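Local coordinates for protein putative thioesterase (Escherichia coli, PDB 5UGZ) that acts as an unusual type II thioesterase of the colibactin NRPS/PKS pathway, releasing biosynthetic intermediates from the assembly line, at residues C196-F201 and K219-K224. Numbering follows the deposited sequence.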
ATOM      1  N   CYS A 196       0.179   4.149  17.192  1.00 20.84           N
ATOM      2  CA  CYS A 196       1.253   3.222  16.890  1.00 20.11           C
ATOM      3  C   CYS A 196       2.293   3.937  16.044  1.00 20.53           C
ATOM      4  O   CYS A 196       2.022   5.004  15.486  1.00 19.63           O
ATOM      5  CB  CYS A 196       0.726   1.986  16.154  1.00 20.85           C
ATOM      6  SG  CYS A 196      -0.027   2.356  14.572  1.00 20.59           S
ATOM      7  N   PRO A 197       3.503   3.390  15.952  1.00 19.96           N
ATOM      8  CA  PRO A 197       4.523   4.017  15.106  1.00 19.93           C
ATOM      9  C   PRO A 197       4.182   3.875  13.628  1.00 19.37           C
ATOM     10  O   PRO A 197       3.599   2.881  13.191  1.00 19.21           O
ATOM     11  CB  PRO A 197       5.804   3.252  15.462  1.00 19.58           C
ATOM     12  CG  PRO A 197       5.467   2.428  16.659  1.00 17.95           C
ATOM     13  CD  PRO A 197       4.009   2.196  16.642  1.00 18.39           C
ATOM     14  N   ILE A 198       4.529   4.904  12.861  1.00 19.01           N
ATOM     15  CA  ILE A 198       4.401   4.904  11.410  1.00 19.71           C
ATOM     16  C   ILE A 198       5.800   4.858  10.815  1.00 20.78           C
ATOM     17  O   ILE A 198       6.670   5.646  11.202  1.00 21.64           O
ATOM     18  CB  ILE A 198       3.645   6.148  10.905  1.00 19.80           C
ATOM     19  CG1 ILE A 198       2.166   6.115  11.308  1.00 18.42           C
ATOM     20  CG2 ILE A 198       3.818   6.303   9.411  1.00 19.14           C
ATOM     21  CD1 ILE A 198       1.331   7.210  10.644  1.00 18.65           C
ATOM     22  N   VAL A 199       6.022   3.952   9.872  1.00 17.10           N
ATOM     23  CA  VAL A 199       7.275   3.898   9.127  1.00 18.85           C
ATOM     24  C   VAL A 199       6.970   4.214   7.672  1.00 17.93           C
ATOM     25  O   VAL A 199       6.036   3.651   7.096  1.00 18.43           O
ATOM     26  CB  VAL A 199       7.971   2.530   9.260  1.00 19.91           C
ATOM     27  CG1 VAL A 199       9.302   2.520   8.508  1.00 18.06           C
ATOM     28  CG2 VAL A 199       8.162   2.181  10.729  1.00 18.45           C
ATOM     29  N   LEU A 200       7.751   5.120   7.089  1.00 18.25           N
ATOM     30  CA  LEU A 200       7.577   5.563   5.717  1.00 20.12           C
ATOM     31  C   LEU A 200       8.771   5.108   4.888  1.00 21.12           C
ATOM     32  O   LEU A 200       9.921   5.256   5.317  1.00 20.76           O
ATOM     33  CB  LEU A 200       7.430   7.085   5.649  1.00 19.60           C
ATOM     34  CG  LEU A 200       6.351   7.728   6.526  1.00 20.53           C
ATOM     35  CD1 LEU A 200       6.449   9.248   6.421  1.00 25.24           C
ATOM     36  CD2 LEU A 200       4.952   7.251   6.136  1.00 19.22           C
ATOM     37  N   PHE A 201       8.490   4.539   3.717  1.00 18.68           N
ATOM     38  CA  PHE A 201       9.506   4.074   2.779  1.00 20.57           C
ATOM     39  C   PHE A 201       9.429   4.897   1.499  1.00 21.90           C
ATOM     40  O   PHE A 201       8.344   5.126   0.960  1.00 22.22           O
ATOM     41  CB  PHE A 201       9.342   2.588   2.432  1.00 19.19           C
ATOM     42  CG  PHE A 201       9.609   1.658   3.580  1.00 18.69           C
ATOM     43  CD1 PHE A 201      10.894   1.367   3.962  1.00 21.11           C
ATOM     44  CD2 PHE A 201       8.573   1.055   4.253  1.00 19.12           C
ATOM     45  CE1 PHE A 201      11.147   0.514   5.019  1.00 19.93           C
ATOM     46  CE2 PHE A 201       8.821   0.192   5.301  1.00 18.45           C
ATOM     47  CZ  PHE A 201      10.109  -0.071   5.684  1.00 18.92           C
ATOM     48  N   LYS A 219       1.206  13.966  11.989  1.00 25.62           N
ATOM     49  CA  LYS A 219       0.042  14.259  12.824  1.00 22.96           C
ATOM     50  C   LYS A 219      -0.943  13.095  12.932  1.00 22.99           C
ATOM     51  O   LYS A 219      -1.870  13.171  13.747  1.00 20.13           O
ATOM     52  CB  LYS A 219      -0.697  15.483  12.287  1.00 24.09           C
ATOM     53  CG  LYS A 219      -1.044  15.377  10.820  1.00 25.31           C
ATOM     54  CD  LYS A 219      -2.044  16.428  10.416  1.00 28.24           C
ATOM     55  CE  LYS A 219      -2.351  16.352   8.935  1.00 28.28           C
ATOM     56  NZ  LYS A 219      -1.153  16.677   8.113  1.00 28.90           N
ATOM     57  N   PHE A 220      -0.785  12.042  12.131  1.00 22.76           N
ATOM     58  CA  PHE A 220      -1.746  10.947  12.079  1.00 19.94           C
ATOM     59  C   PHE A 220      -1.494   9.873  13.128  1.00 20.02           C
ATOM     60  O   PHE A 220      -2.289   8.934  13.237  1.00 18.22           O
ATOM     61  CB  PHE A 220      -1.754  10.336  10.671  1.00 21.22           C
ATOM     62  CG  PHE A 220      -2.345  11.248   9.643  1.00 20.10           C
ATOM     63  CD1 PHE A 220      -3.708  11.469   9.609  1.00 21.27           C
ATOM     64  CD2 PHE A 220      -1.540  11.930   8.747  1.00 21.08           C
ATOM     65  CE1 PHE A 220      -4.257  12.331   8.683  1.00 22.69           C
ATOM     66  CE2 PHE A 220      -2.087  12.795   7.810  1.00 21.96           C
ATOM     67  CZ  PHE A 220      -3.437  13.000   7.782  1.00 22.55           C
ATOM     68  N   THR A 221      -0.421  10.004  13.913  1.00 21.49           N
ATOM     69  CA  THR A 221      -0.146   9.123  15.037  1.00 20.76           C
ATOM     70  C   THR A 221       0.440   9.943  16.180  1.00 21.45           C
ATOM     71  O   THR A 221       1.094  10.963  15.958  1.00 21.32           O
ATOM     72  CB  THR A 221       0.825   7.999  14.638  1.00 19.58           C
ATOM     73  OG1 THR A 221       1.023   7.109  15.747  1.00 21.49           O
ATOM     74  CG2 THR A 221       2.158   8.581  14.228  1.00 19.62           C
ATOM     75  N   THR A 222       0.183   9.500  17.413  1.00 21.56           N
ATOM     76  CA  THR A 222       0.841  10.114  18.560  1.00 21.27           C
ATOM     77  C   THR A 222       2.242   9.583  18.788  1.00 22.31           C
ATOM     78  O   THR A 222       2.968  10.137  19.622  1.00 22.96           O
ATOM     79  CB  THR A 222       0.058   9.882  19.836  1.00 24.27           C
ATOM     80  OG1 THR A 222      -0.000   8.473  20.085  1.00 25.22           O
ATOM     81  CG2 THR A 222      -1.336  10.451  19.722  1.00 25.76           C
ATOM     82  N   ARG A 223       2.637   8.524  18.095  1.00 23.20           N
ATOM     83  CA  ARG A 223       3.959   7.965  18.288  1.00 20.73           C
ATOM     84  C   ARG A 223       4.912   8.482  17.221  1.00 21.49           C
ATOM     85  O   ARG A 223       4.593   9.356  16.409  1.00 24.87           O
ATOM     86  CB  ARG A 223       3.898   6.439  18.337  1.00 20.06           C
ATOM     87  CG  ARG A 223       3.103   6.003  19.539  1.00 20.41           C
ATOM     88  CD  ARG A 223       3.410   4.615  20.058  1.00 23.74           C
ATOM     89  NE  ARG A 223       4.828   4.278  20.104  1.00 22.32           N
ATOM     90  CZ  ARG A 223       5.277   3.099  20.520  1.00 20.99           C
ATOM     91  NH1 ARG A 223       4.419   2.178  20.935  1.00 20.81           N
ATOM     92  NH2 ARG A 223       6.572   2.830  20.525  1.00 20.60           N
ATOM     93  N   LYS A 224       6.135   7.977  17.286  1.00 23.55           N
ATOM     94  CA  LYS A 224       7.183   8.396  16.376  1.00 23.26           C
ATOM     95  C   LYS A 224       6.838   7.977  14.946  1.00 23.71           C
ATOM     96  O   LYS A 224       6.434   6.838  14.696  1.00 23.28           O
ATOM     97  CB  LYS A 224       8.505   7.779  16.839  1.00 22.77           C
ATOM     98  CG  LYS A 224       9.688   7.978  15.936  1.00 24.76           C
ATOM     99  CD  LYS A 224      10.903   7.304  16.543  1.00 25.26           C
ATOM    100  CE  LYS A 224      12.210   7.694  15.851  1.00 29.64           C
ATOM    101  NZ  LYS A 224      12.489   6.895  14.602  1.00 30.19           N
TER
HETATM  102  O   HOH W   1       8.375   4.981  13.274  1.00 23.85           O
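I198 N bonds to the carbonyl of K224 just where two neighbouring parallel strands of an alpha/beta-hydrolase sheet begin, and the pair illustrates how backbone pairing between strands can begin in the loop leading into one of them. Strand 198-203 lies beside 225-230, the outermost strand at this side of the sheet, and 219-224 is the lead-in to the latter. The backbone polar contacts converge on K224 O. K224 O accepts I198 N at 3.3 Å, with the donor tilted slightly from the carbonyl plane, and it also receives a CA-H...O contact from P197. A water donates to K224 O and to I198 O, the latter at 2.8 Å, bridging the two carbonyls; beyond them the pairing continues from I198 and L200 to R226.

The second polar group is the hydroxyl of T221. T221 OG1 accepts R223 N at 3.2 Å in a nearly straight bond (168°), forming an ST turn. It is also modelled as donating to C196 O, but the 2.3 Å between T221 OG1 and C196 O is too short to rely on.

Apolar contact is made on the other branch of the same threonine. With OG1 anti to the backbone N (chi1 -177°), T221 CG2 is turned against I198, whose CG1 lies 3.8 Å from it. F220, farther along, stacks edge-to-face with F105.

At the outer end R223 runs alongside P197, and L256 of helix 242-259 touches both. An alanine at R223 would probably deprive the proline ring of this neighbour and leave the carbonyl of G260, bonded by NH1, without this donor. A bend at chi3 (43°) helps bring the guanidinium flat against the proline, P197 CG standing 3.8 Å above its centre.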